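Local coordinates for tonb-dependent siderophore receptor (Acinetobacter baumannii, PDB 5FR8), which probably takes up iron across the outer membrane by binding iron-chelating siderophores, and may bind ferric enterobactin with micromolar affinity, at residues A[189-194]-A[204-209]; A[131-136]-A[158-163]; A[256-261]-A[293-298]; A[53-58]-A[171-176]; A[183-188]-A[208-213]. All coordinates share one frame; numbering follows the deposited sequence.

In the fold
Four of the five contacts use barrel strands and two use the plug, with contact 4 bridging both. Contacts 1 and 5 are two levels of one hairpin, strands 185-195 and 201-212, with centres about 17 Å apart and N208 and Y209 in common. Contact 4 sets plug residues 53-58 against strand 167-177, which neighbours strand 185-195, and its centre lies about 7 Å from that of contact 5. Contact 2, inside the plug, lies in sequence between the two segments of contact 4 and touches contact 1 through K160 and T163. Contact 3 joins strands 250-264 and 290-305, about 15 Å from contact 1 between centres. The contacts sample the wall and the plug it encloses, with contact 4 joining the two directly.

Contact 1: residues A[189-194]-A[204-209]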
# COMPACT_ATOMS: atom_id res chain seq x y z
N GLY A 189 1.93 -4.93 23.56
CA GLY A 189 1.01 -3.86 23.26
C GLY A 189 -0.23 -3.99 24.09
O GLY A 189 -0.53 -5.06 24.61
N PHE A 190 -0.95 -2.89 24.24
CA PHE A 190 -2.11 -2.88 25.12
C PHE A 190 -3.24 -2.12 24.48
O PHE A 190 -3.04 -1.33 23.57
CB PHE A 190 -1.75 -2.24 26.46
CG PHE A 190 -1.51 -0.76 26.37
CD1 PHE A 190 -2.56 0.13 26.53
CD2 PHE A 190 -0.24 -0.26 26.11
CE1 PHE A 190 -2.35 1.48 26.44
CE2 PHE A 190 -0.02 1.10 26.02
CZ PHE A 190 -1.07 1.96 26.18
N ASN A 191 -4.43 -2.35 24.98
CA ASN A 191 -5.56 -1.56 24.57
C ASN A 191 -6.47 -1.48 25.76
O ASN A 191 -6.73 -2.49 26.41
CB ASN A 191 -6.29 -2.22 23.40
CG ASN A 191 -7.60 -1.52 23.09
OD1 ASN A 191 -8.50 -1.46 23.93
ND2 ASN A 191 -7.72 -0.99 21.87
N VAL A 192 -6.92 -0.27 26.07
CA VAL A 192 -7.85 -0.08 27.17
C VAL A 192 -8.90 0.97 26.80
O VAL A 192 -8.60 1.94 26.10
CB VAL A 192 -7.11 0.29 28.46
CG1 VAL A 192 -6.24 1.53 28.24
CG2 VAL A 192 -8.09 0.51 29.59
N SER A 193 -10.13 0.73 27.23
CA SER A 193 -11.26 1.59 26.89
C SER A 193 -12.24 1.51 28.03
O SER A 193 -12.30 0.50 28.75
CB SER A 193 -11.95 1.20 25.57
OG SER A 193 -12.39 -0.15 25.60
N GLY A 194 -12.99 2.59 28.23
CA GLY A 194 -13.90 2.69 29.37
C GLY A 194 -14.68 3.99 29.38
O GLY A 194 -14.50 4.83 28.50
N ARG A 204 -10.75 5.39 24.24
CA ARG A 204 -9.99 4.20 23.85
C ARG A 204 -8.54 4.59 23.67
O ARG A 204 -8.23 5.58 23.02
CB ARG A 204 -10.47 3.62 22.53
CG ARG A 204 -9.74 2.32 22.18
CD ARG A 204 -9.10 2.28 20.79
NE ARG A 204 -8.12 3.34 20.66
CZ ARG A 204 -8.02 4.18 19.64
NH1 ARG A 204 -8.84 4.06 18.61
NH2 ARG A 204 -7.09 5.14 19.66
N LEU A 205 -7.64 3.81 24.25
CA LEU A 205 -6.22 4.12 24.19
C LEU A 205 -5.47 2.83 23.92
O LEU A 205 -5.67 1.83 24.61
CB LEU A 205 -5.77 4.70 25.54
CG LEU A 205 -4.26 4.94 25.71
CD1 LEU A 205 -3.86 6.24 25.02
CD2 LEU A 205 -3.87 4.96 27.17
N TYR A 206 -4.60 2.84 22.91
CA TYR A 206 -3.83 1.63 22.63
C TYR A 206 -2.40 1.99 22.35
O TYR A 206 -2.10 3.10 21.90
CB TYR A 206 -4.42 0.81 21.48
CG TYR A 206 -4.23 1.39 20.09
CD1 TYR A 206 -2.98 1.49 19.51
CD2 TYR A 206 -5.32 1.81 19.35
CE1 TYR A 206 -2.81 2.00 18.23
CE2 TYR A 206 -5.16 2.34 18.08
CZ TYR A 206 -3.90 2.42 17.52
OH TYR A 206 -3.75 2.94 16.26
N GLY A 207 -1.50 1.06 22.65
CA GLY A 207 -0.07 1.32 22.56
C GLY A 207 0.66 0.07 22.12
O GLY A 207 0.18 -1.06 22.34
N ASN A 208 1.82 0.27 21.50
CA ASN A 208 2.56 -0.85 20.92
C ASN A 208 4.05 -0.56 20.75
O ASN A 208 4.46 0.50 20.29
CB ASN A 208 1.93 -1.24 19.57
CG ASN A 208 2.81 -2.19 18.76
OD1 ASN A 208 2.86 -3.40 19.02
ND2 ASN A 208 3.51 -1.64 17.79
N TYR A 209 4.86 -1.53 21.15
CA TYR A 209 6.27 -1.55 20.83
C TYR A 209 6.62 -2.85 20.09
O TYR A 209 6.62 -3.94 20.67
CB TYR A 209 7.12 -1.40 22.10
CG TYR A 209 8.60 -1.60 21.86
CD1 TYR A 209 9.28 -0.88 20.88
CD2 TYR A 209 9.33 -2.48 22.64
CE1 TYR A 209 10.64 -1.06 20.66
CE2 TYR A 209 10.69 -2.67 22.44
CZ TYR A 209 11.34 -1.96 21.45
OH TYR A 209 12.68 -2.17 21.25
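F190 lays one face of its ring over G207, the backbone N of G207 standing 3.6 Å above the ring plane and over its centre. Chi1 of 70° sets CG between the backbone N and the carbonyl carbon, and the ring continues from there over G207. The same two residues exchange backbone bonds, F190 N to G207 O (2.9 Å) and G207 N to F190 O (3.0 Å), and V192 and L205 do likewise at the next hydrogen-bonded pair. Against this close cover, the V192/L205 end of the same partly exposed face is looser: V192 CG1 stays 4.2 Å from L205 CB. L205 CD2 links the two ends, meeting the F190 ring in plane at its edge, 3.9 Å from CE1. The other face is buried against the plug. N191 ND2 reaches R204 CD at 3.7 Å, its amide plane 64° from the guanidinium, and also touches K160. The guanidinium of R204 has Y206 CD2 over one face and is held by the carbonyl of S239, while Y206 packs on P128 and A131. A ring laid over a cross-strand glycine is the geometry known as aromatic rescue of glycine, here within an antiparallel hairpin of the TonB-dependent receptor barrel.

Contact 2: residues A[131-136]-A[158-163]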
# COMPACT_ATOMS: atom_id res chain seq x y z
N ALA A 131 -4.38 -3.92 17.95
CA ALA A 131 -5.25 -2.77 18.15
C ALA A 131 -6.36 -2.69 17.09
O ALA A 131 -7.14 -1.73 17.07
CB ALA A 131 -4.42 -1.50 18.12
N ILE A 132 -6.43 -3.70 16.22
CA ILE A 132 -7.42 -3.68 15.14
C ILE A 132 -8.71 -4.44 15.46
O ILE A 132 -8.69 -5.59 15.88
CB ILE A 132 -6.84 -4.22 13.84
CG1 ILE A 132 -5.73 -3.30 13.35
CG2 ILE A 132 -7.92 -4.29 12.78
CD1 ILE A 132 -4.93 -3.85 12.19
N GLU A 133 -9.83 -3.77 15.26
CA GLU A 133 -11.18 -4.33 15.41
C GLU A 133 -11.61 -5.04 14.16
O GLU A 133 -12.12 -6.15 14.24
CB GLU A 133 -12.20 -3.22 15.67
CG GLU A 133 -13.64 -3.63 15.48
CD GLU A 133 -14.15 -4.44 16.64
OE1 GLU A 133 -13.71 -4.17 17.78
OE2 GLU A 133 -14.99 -5.33 16.43
N SER A 134 -11.40 -4.40 13.01
CA SER A 134 -11.85 -4.92 11.72
C SER A 134 -11.02 -4.38 10.56
O SER A 134 -10.49 -3.28 10.65
CB SER A 134 -13.30 -4.55 11.49
OG SER A 134 -13.87 -5.43 10.53
N ILE A 135 -10.90 -5.14 9.46
CA ILE A 135 -10.23 -4.64 8.25
C ILE A 135 -11.08 -4.86 6.99
O ILE A 135 -11.50 -5.97 6.72
CB ILE A 135 -8.93 -5.38 7.96
CG1 ILE A 135 -7.98 -5.26 9.14
CG2 ILE A 135 -8.30 -4.82 6.70
CD1 ILE A 135 -6.73 -6.12 9.01
N GLU A 136 -11.33 -3.79 6.23
CA GLU A 136 -12.23 -3.85 5.08
C GLU A 136 -11.41 -3.73 3.83
O GLU A 136 -10.73 -2.74 3.63
CB GLU A 136 -13.28 -2.71 5.13
CG GLU A 136 -14.51 -2.94 6.04
CD GLU A 136 -15.28 -1.63 6.37
OE1 GLU A 136 -14.72 -0.57 6.11
OE2 GLU A 136 -16.43 -1.64 6.90
N ILE A 158 -9.84 -0.65 10.74
CA ILE A 158 -10.77 -0.12 11.74
C ILE A 158 -10.33 -0.46 13.15
O ILE A 158 -10.27 -1.61 13.54
CB ILE A 158 -12.18 -0.66 11.52
CG1 ILE A 158 -12.73 -0.09 10.20
CG2 ILE A 158 -13.07 -0.37 12.72
CD1 ILE A 158 -14.14 -0.50 9.87
N THR A 159 -10.01 0.56 13.93
CA THR A 159 -9.38 0.35 15.22
C THR A 159 -10.45 0.12 16.25
O THR A 159 -11.61 0.55 16.08
CB THR A 159 -8.55 1.58 15.64
OG1 THR A 159 -9.44 2.67 15.88
CG2 THR A 159 -7.58 2.00 14.55
N LYS A 160 -10.05 -0.51 17.35
CA LYS A 160 -10.95 -0.78 18.46
C LYS A 160 -11.69 0.46 18.97
O LYS A 160 -11.20 1.59 18.86
CB LYS A 160 -10.18 -1.47 19.58
CG LYS A 160 -9.95 -2.96 19.32
CD LYS A 160 -8.69 -3.46 20.02
CE LYS A 160 -8.29 -4.86 19.57
NZ LYS A 160 -9.31 -5.86 19.99
N LYS A 161 -12.87 0.22 19.53
CA LYS A 161 -13.84 1.25 19.82
C LYS A 161 -13.79 1.64 21.28
O LYS A 161 -13.30 0.89 22.12
CB LYS A 161 -15.26 0.74 19.52
CG LYS A 161 -15.53 0.34 18.08
CD LYS A 161 -15.62 1.55 17.15
CE LYS A 161 -15.22 1.19 15.73
NZ LYS A 161 -16.27 0.37 15.06
N VAL A 162 -14.35 2.81 21.57
CA VAL A 162 -14.64 3.18 22.96
C VAL A 162 -15.67 2.22 23.55
O VAL A 162 -16.44 1.60 22.81
CB VAL A 162 -15.17 4.62 23.05
CG1 VAL A 162 -14.11 5.58 22.53
CG2 VAL A 162 -16.48 4.80 22.31
N THR A 163 -15.66 2.06 24.87
CA THR A 163 -16.53 1.07 25.55
C THR A 163 -17.06 1.64 26.86
O THR A 163 -16.32 2.24 27.64
CB THR A 163 -15.79 -0.26 25.85
OG1 THR A 163 -14.71 -0.04 26.78
CG2 THR A 163 -15.23 -0.84 24.58
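I158 turns CG1 anti to its own carbonyl carbon (chi1 -67°) and CD1 anti to CA (chi2 -178°), which brings CD1 against the carboxylate of E136, 3.8 Å from OE1. The two side chains approach at a slant, and the polar work of OE1 is done with N156 ND2 and in a salt bridge to K36. Behind this methyl-carboxylate contact the backbone makes a classic beta bulge: E133 and S134 both face I158, and the register slips by one residue. The carbonyl O of I158 is gripped twice, by E133 N at 2.8 Å and by S134 N at 3.1 Å, both donors lying in the carbonyl plane. I158 N returns a bond to S134 O at 2.7 Å. Past the bulge, K160 N bonds to A131 O (3.2 Å), and its side chain packs with aliphatic carbons on the same backbone, CD 3.8 Å from A131 O. CB of S134 meets CB of I158, while its OG bonds to I44 O in the next strand of the plug sheet. E133 OE1 and K160 NZ, 5.2 Å apart, form no salt bridge; their opposite charges would probably attract, but K46, a like charge, is also near K160. The pairing therefore depends on main-chain bonds rather than on this charge pair.

Contact 3: residues A[256-261]-A[293-298]; sequences ISSSKQ and YRDSYA
S257 with S296, and S259 with R294, form the hydrogen-bonded pairs joining two antiparallel strands of the 22-stranded TonB-dependent receptor barrel; the two segments run 173° apart in direction. Four bonds hold the ladder, among them S257 N to S296 O at 3.1 Å with an N-H...O angle of 171°, and R294 N to S259 O at 2.9 Å. Side chains meet lightly around it. On the outer face K260, extended beyond CG, runs beside Y293 in the same direction, with CD 4.1 Å from CE2 of the ring. Further along that face I256 CG1 comes within 4.3 Å of Y297 CD2, and D295 OD1 lies against S258 CB. On the face turned to the barrel interior, S257 OG touches S296 CB at 3.9 Å. The polar ends of this inner face are positioned from farther out. S259 OG bonds to D237 OD1 on strand 232-247. R294 has CG anti to the backbone N (chi1 -167°) and bends at chi3; its guanidinium makes a cation-pi contact with W126 of the plug. On the other flank, strand 308-323 supplies one carboxylate for two residues: D317 OD2 forms the salt bridge to R294 NH2, and D317 OD1 takes the hydrogen bond with S296 OG.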
# COMPACT_ATOMS: atom_id res chain seq x y z
N ILE A 256 -6.20 11.31 18.47
CA ILE A 256 -4.82 11.78 18.49
C ILE A 256 -3.90 10.58 18.55
O ILE A 256 -3.98 9.81 19.51
CB ILE A 256 -4.49 12.57 19.75
CG1 ILE A 256 -5.36 13.81 19.83
CG2 ILE A 256 -3.02 12.93 19.75
CD1 ILE A 256 -5.12 14.61 21.08
N SER A 257 -3.03 10.43 17.55
CA SER A 257 -2.07 9.35 17.57
C SER A 257 -0.70 9.81 17.10
O SER A 257 -0.62 10.67 16.23
CB SER A 257 -2.53 8.20 16.68
OG SER A 257 -2.17 8.47 15.34
N SER A 258 0.36 9.21 17.65
CA SER A 258 1.72 9.43 17.14
C SER A 258 2.50 8.10 17.02
O SER A 258 2.38 7.21 17.87
CB SER A 258 2.46 10.44 18.02
OG SER A 258 2.93 9.81 19.19
N SER A 259 3.28 7.97 15.95
CA SER A 259 4.05 6.76 15.69
C SER A 259 5.41 7.12 15.18
O SER A 259 5.60 8.13 14.51
CB SER A 259 3.37 5.90 14.64
OG SER A 259 2.10 5.44 15.09
N LYS A 260 6.35 6.24 15.49
CA LYS A 260 7.71 6.34 15.01
C LYS A 260 8.14 4.96 14.52
O LYS A 260 7.97 3.95 15.22
CB LYS A 260 8.62 6.82 16.14
CG LYS A 260 10.10 6.50 15.99
CD LYS A 260 10.93 7.18 17.07
CE LYS A 260 12.29 6.49 17.22
NZ LYS A 260 13.24 7.27 18.05
N GLN A 261 8.72 4.93 13.33
CA GLN A 261 9.28 3.72 12.78
C GLN A 261 10.76 3.88 12.47
O GLN A 261 11.13 4.68 11.61
CB GLN A 261 8.56 3.38 11.51
CG GLN A 261 7.37 2.47 11.71
CD GLN A 261 6.61 2.34 10.42
OE1 GLN A 261 7.18 2.52 9.33
NE2 GLN A 261 5.31 2.00 10.51
N TYR A 293 8.45 9.27 10.93
CA TYR A 293 7.60 9.79 12.02
C TYR A 293 6.23 10.14 11.50
O TYR A 293 6.12 10.72 10.43
CB TYR A 293 8.17 11.05 12.62
CG TYR A 293 9.54 10.93 13.18
CD1 TYR A 293 10.65 10.92 12.35
CD2 TYR A 293 9.73 10.89 14.56
CE1 TYR A 293 11.94 10.82 12.88
CE2 TYR A 293 11.00 10.79 15.09
CZ TYR A 293 12.10 10.76 14.24
OH TYR A 293 13.36 10.67 14.76
N ARG A 294 5.18 9.82 12.24
CA ARG A 294 3.86 10.18 11.82
C ARG A 294 2.99 10.66 12.97
O ARG A 294 2.78 9.94 13.93
CB ARG A 294 3.21 8.99 11.19
CG ARG A 294 1.95 9.31 10.43
CD ARG A 294 1.26 8.06 9.97
NE ARG A 294 -0.19 8.22 10.10
CZ ARG A 294 -0.93 8.94 9.28
NH1 ARG A 294 -0.35 9.57 8.25
NH2 ARG A 294 -2.24 9.03 9.50
N ASP A 295 2.48 11.87 12.86
CA ASP A 295 1.53 12.41 13.84
C ASP A 295 0.20 12.73 13.15
O ASP A 295 0.18 13.19 12.02
CB ASP A 295 2.10 13.68 14.47
CG ASP A 295 3.28 13.40 15.41
OD1 ASP A 295 3.67 12.24 15.54
OD2 ASP A 295 3.83 14.32 16.02
N SER A 296 -0.91 12.49 13.83
CA SER A 296 -2.23 12.59 13.20
C SER A 296 -3.26 13.06 14.19
O SER A 296 -3.35 12.52 15.29
CB SER A 296 -2.65 11.23 12.65
OG SER A 296 -3.61 11.33 11.60
N TYR A 297 -4.06 14.03 13.79
CA TYR A 297 -5.17 14.52 14.62
C TYR A 297 -6.45 14.54 13.79
O TYR A 297 -6.45 15.04 12.68
CB TYR A 297 -4.92 15.93 15.12
CG TYR A 297 -3.57 16.13 15.72
CD1 TYR A 297 -2.43 15.97 14.94
CD2 TYR A 297 -3.42 16.52 17.05
CE1 TYR A 297 -1.18 16.17 15.47
CE2 TYR A 297 -2.15 16.70 17.59
CZ TYR A 297 -1.04 16.52 16.79
OH TYR A 297 0.24 16.68 17.26
N ALA A 298 -7.53 14.00 14.32
CA ALA A 298 -8.78 14.15 13.63
C ALA A 298 -9.87 14.53 14.60
O ALA A 298 -9.82 14.15 15.77
CB ALA A 298 -9.13 12.89 12.92

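Contact 4: residues A[53-58]-A[171-176]; sequences PVRNDI and EFYTSQ
Y173 presents one ring face to the carbonyl of V54, whose O stands 3.5 Å above the ring plane and is displaced toward the rim. P53 comes from another direction: its CB lies at the ring edge, near the plane, 3.6 Å from CE2. The phenol end meets the next plug residue, with OH 3.7 Å from R55 CA and 3.8 Å from R55 CG. The Y173 side chain leaves the strand toward the loop, with CG anti to the backbone N (chi1 168°). The R55 side chain crosses Y173 at a slant, and its guanidinium plane is turned 79° from the ring, so the two groups are not stacked. Its aliphatic part carries the contact instead, CD reaching S175 OG at 3.8 Å. No hydrogen bond spans the two segments. Directed bonds to V54 and R55 come from R187 of the adjacent strand, whose NH2 bonds to V54 O and whose NE bonds to R55 O. The carbonyl above the ring is thus also an acceptor for a barrel arginine. R55 NH2 lies close to R230 NH1, a like-charge proximity that would probably cost energy. Residues 53-55 of the plug therefore meet Y173 and S175 through van der Waals contact, with their carbonyls bonded to the neighbouring strand.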
# COMPACT_ATOMS: atom_id res chain seq x y z
N PRO A 53 -1.91 -15.21 13.88
CA PRO A 53 -1.10 -14.06 14.31
C PRO A 53 -0.22 -13.51 13.22
O PRO A 53 0.39 -14.25 12.48
CB PRO A 53 -0.23 -14.64 15.43
CG PRO A 53 -1.01 -15.77 15.98
CD PRO A 53 -1.89 -16.30 14.87
N VAL A 54 -0.17 -12.20 13.12
CA VAL A 54 0.75 -11.51 12.22
C VAL A 54 2.09 -11.30 12.95
O VAL A 54 2.14 -11.23 14.18
CB VAL A 54 0.13 -10.15 11.83
CG1 VAL A 54 1.14 -9.24 11.14
CG2 VAL A 54 -1.10 -10.39 10.97
N ARG A 55 3.17 -11.17 12.20
CA ARG A 55 4.48 -10.92 12.80
C ARG A 55 4.59 -9.45 13.20
O ARG A 55 5.02 -9.10 14.33
CB ARG A 55 5.58 -11.30 11.80
CG ARG A 55 6.90 -11.68 12.45
CD ARG A 55 7.89 -12.32 11.48
NE ARG A 55 8.45 -11.36 10.51
CZ ARG A 55 9.75 -11.10 10.36
NH1 ARG A 55 10.65 -11.72 11.11
NH2 ARG A 55 10.14 -10.22 9.43
N ASN A 56 4.20 -8.57 12.28
CA ASN A 56 4.21 -7.12 12.53
C ASN A 56 3.24 -6.41 11.59
O ASN A 56 2.24 -5.84 12.02
CB ASN A 56 5.63 -6.56 12.35
CG ASN A 56 5.71 -5.09 12.68
OD1 ASN A 56 4.87 -4.54 13.38
ND2 ASN A 56 6.74 -4.43 12.17
N ASP A 57 3.55 -6.46 10.30
CA ASP A 57 2.76 -5.80 9.26
C ASP A 57 1.55 -6.69 8.88
O ASP A 57 1.71 -7.85 8.52
CB ASP A 57 3.66 -5.52 8.05
CG ASP A 57 3.03 -4.57 7.07
OD1 ASP A 57 1.85 -4.78 6.72
OD2 ASP A 57 3.68 -3.56 6.68
N ILE A 58 0.34 -6.11 8.96
CA ILE A 58 -0.88 -6.81 8.66
C ILE A 58 -0.98 -7.27 7.22
O ILE A 58 -1.77 -8.17 6.93
CB ILE A 58 -2.11 -5.94 8.92
CG1 ILE A 58 -1.93 -4.56 8.29
CG2 ILE A 58 -2.37 -5.79 10.41
CD1 ILE A 58 -3.24 -3.89 7.94
N GLU A 171 -1.11 -7.94 25.16
CA GLU A 171 -0.79 -9.04 24.25
C GLU A 171 0.71 -9.08 23.96
O GLU A 171 1.34 -8.04 23.83
CB GLU A 171 -1.57 -8.90 22.94
CG GLU A 171 -3.08 -9.10 23.05
CD GLU A 171 -3.92 -7.86 22.73
OE1 GLU A 171 -3.57 -6.73 23.18
OE2 GLU A 171 -4.96 -8.00 22.02
N PHE A 172 1.26 -10.27 23.86
CA PHE A 172 2.67 -10.43 23.53
C PHE A 172 2.73 -11.30 22.30
O PHE A 172 1.77 -12.02 21.99
CB PHE A 172 3.45 -11.14 24.65
CG PHE A 172 3.53 -10.35 25.94
CD1 PHE A 172 2.42 -10.22 26.76
CD2 PHE A 172 4.72 -9.78 26.35
CE1 PHE A 172 2.48 -9.50 27.95
CE2 PHE A 172 4.79 -9.07 27.54
CZ PHE A 172 3.67 -8.92 28.33
N TYR A 173 3.84 -11.25 21.60
CA TYR A 173 4.04 -12.13 20.46
C TYR A 173 5.52 -12.27 20.19
O TYR A 173 6.29 -11.34 20.38
CB TYR A 173 3.35 -11.59 19.21
CG TYR A 173 3.75 -12.31 17.92
CD1 TYR A 173 4.97 -12.04 17.30
CD2 TYR A 173 2.91 -13.24 17.34
CE1 TYR A 173 5.33 -12.68 16.14
CE2 TYR A 173 3.26 -13.89 16.18
CZ TYR A 173 4.48 -13.61 15.58
OH TYR A 173 4.83 -14.26 14.42
N THR A 174 5.91 -13.44 19.71
CA THR A 174 7.29 -13.64 19.31
C THR A 174 7.33 -14.60 18.15
O THR A 174 6.51 -15.50 18.07
CB THR A 174 8.12 -14.17 20.49
OG1 THR A 174 9.49 -14.31 20.09
CG2 THR A 174 7.56 -15.49 21.00
N SER A 175 8.26 -14.38 17.24
CA SER A 175 8.49 -15.33 16.15
C SER A 175 9.96 -15.73 16.16
O SER A 175 10.82 -14.88 16.37
CB SER A 175 8.14 -14.72 14.80
OG SER A 175 8.99 -15.21 13.77
N GLN A 176 10.23 -17.00 15.92
CA GLN A 176 11.57 -17.56 16.11
C GLN A 176 12.01 -18.48 14.96
O GLN A 176 11.78 -19.70 14.98
CB GLN A 176 11.58 -18.33 17.42
CG GLN A 176 11.48 -17.45 18.65
CD GLN A 176 12.64 -16.47 18.74
OE1 GLN A 176 13.73 -16.74 18.24
NE2 GLN A 176 12.40 -15.32 19.36

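Contact 5: residues A[183-188]-A[208-213]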
# COMPACT_ATOMS: atom_id res chain seq x y z
N GLY A 183 15.60 -12.87 10.81
CA GLY A 183 15.36 -12.12 12.05
C GLY A 183 14.17 -12.61 12.88
O GLY A 183 13.09 -12.86 12.36
N SER A 184 14.37 -12.76 14.18
CA SER A 184 13.25 -13.04 15.06
C SER A 184 12.57 -11.73 15.36
O SER A 184 13.10 -10.67 15.06
CB SER A 184 13.71 -13.75 16.34
OG SER A 184 15.08 -13.54 16.59
N SER A 185 11.37 -11.81 15.92
CA SER A 185 10.51 -10.61 16.06
C SER A 185 9.77 -10.67 17.40
O SER A 185 9.47 -11.77 17.90
CB SER A 185 9.51 -10.53 14.88
OG SER A 185 8.49 -9.55 15.08
N ASN A 186 9.49 -9.49 17.97
CA ASN A 186 8.84 -9.39 19.28
C ASN A 186 7.93 -8.19 19.48
O ASN A 186 8.33 -7.06 19.25
CB ASN A 186 9.89 -9.41 20.36
CG ASN A 186 10.64 -10.72 20.40
OD1 ASN A 186 10.05 -11.79 20.62
ND2 ASN A 186 11.95 -10.65 20.15
N ARG A 187 6.72 -8.46 19.96
CA ARG A 187 5.74 -7.43 20.22
C ARG A 187 5.22 -7.47 21.62
O ARG A 187 5.21 -8.52 22.25
CB ARG A 187 4.54 -7.62 19.32
CG ARG A 187 4.82 -7.31 17.89
CD ARG A 187 3.53 -7.15 17.11
NE ARG A 187 3.00 -8.41 16.58
CZ ARG A 187 2.06 -9.13 17.18
NH1 ARG A 187 1.56 -8.75 18.35
NH2 ARG A 187 1.62 -10.23 16.61
N VAL A 188 4.77 -6.31 22.08
CA VAL A 188 3.96 -6.18 23.27
C VAL A 188 3.13 -4.95 23.03
O VAL A 188 3.58 -4.01 22.36
CB VAL A 188 4.80 -6.00 24.57
CG1 VAL A 188 5.74 -4.80 24.50
CG2 VAL A 188 3.88 -5.86 25.79
N ASN A 208 1.82 0.27 21.50
CA ASN A 208 2.56 -0.85 20.92
C ASN A 208 4.05 -0.56 20.75
O ASN A 208 4.46 0.50 20.29
CB ASN A 208 1.93 -1.24 19.57
CG ASN A 208 2.81 -2.19 18.76
OD1 ASN A 208 2.86 -3.40 19.02
ND2 ASN A 208 3.51 -1.64 17.79
N TYR A 209 4.86 -1.53 21.15
CA TYR A 209 6.27 -1.55 20.83
C TYR A 209 6.62 -2.85 20.09
O TYR A 209 6.62 -3.94 20.67
CB TYR A 209 7.12 -1.40 22.10
CG TYR A 209 8.60 -1.60 21.86
CD1 TYR A 209 9.28 -0.88 20.88
CD2 TYR A 209 9.33 -2.48 22.64
CE1 TYR A 209 10.64 -1.06 20.66
CE2 TYR A 209 10.69 -2.67 22.44
CZ TYR A 209 11.34 -1.96 21.45
OH TYR A 209 12.68 -2.17 21.25
N ASN A 210 6.91 -2.75 18.81
CA ASN A 210 7.35 -3.91 18.05
C ASN A 210 8.78 -3.76 17.59
O ASN A 210 9.22 -2.68 17.22
CB ASN A 210 6.47 -4.12 16.83
CG ASN A 210 7.14 -4.98 15.78
OD1 ASN A 210 7.81 -4.47 14.89
ND2 ASN A 210 6.95 -6.29 15.87
N LYS A 211 9.50 -4.87 17.59
CA LYS A 211 10.88 -4.92 17.13
C LYS A 211 11.08 -6.23 16.36
O LYS A 211 11.10 -7.30 16.95
CB LYS A 211 11.84 -4.83 18.32
CG LYS A 211 13.30 -5.07 17.94
CD LYS A 211 14.31 -4.59 18.98
CE LYS A 211 15.66 -5.24 18.75
NZ LYS A 211 16.81 -4.36 19.12
N THR A 212 11.20 -6.14 15.04
CA THR A 212 11.51 -7.32 14.25
C THR A 212 12.93 -7.18 13.76
O THR A 212 13.25 -6.24 13.04
CB THR A 212 10.55 -7.47 13.04
OG1 THR A 212 10.88 -6.51 12.03
CG2 THR A 212 9.10 -7.28 13.46
N GLU A 213 13.80 -8.10 14.15
CA GLU A 213 15.22 -7.93 13.86
C GLU A 213 15.41 -8.04 12.36
O GLU A 213 14.59 -8.60 11.67
CB GLU A 213 16.07 -8.97 14.58
CG GLU A 213 16.32 -8.81 16.06
CD GLU A 213 17.40 -9.80 16.55
OE1 GLU A 213 17.87 -10.65 15.74
OE2 GLU A 213 17.80 -9.78 17.75
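E213 sets its CB 3.5 Å from S184 O where the hairpin strands open into loops, and its side chain runs extended beyond CG. Further into the hairpin, on the outer side, V188 holds CG1 between its backbone N and carbonyl carbon (chi1 56°), and this methyl stays 4.4 Å from Y209 CB. N186, also on that side, has CG anti to its carbonyl carbon and turns its amide back to T174, whose OG1 pairs with OD1. The inner side carries S185 opposite T212, a non-hydrogen-bonded pair, together with R187 and N208. R187 keeps CG beside its backbone N (chi1 -71°) and bends at chi3 (-87°). Its guanidinium lies against the plug, as its partners show: NH1 makes a salt bridge with E130 OE1, and the other two nitrogens meet the loop at 54-55. N208, with CG anti to its backbone N, gives its ND2 to D237 OD2. The main chain is bonded through E213 N to S184 O (2.8 Å), N186 N to K211 O (2.9 Å) and Y209 N to V188 O (3.0 Å), while V188 N to Y209 O is weak. No helix takes part: strand 167-177 bonds along one edge of the hairpin through Y173 and S175, and strand 232-247 along the other through V233, N235 and D237.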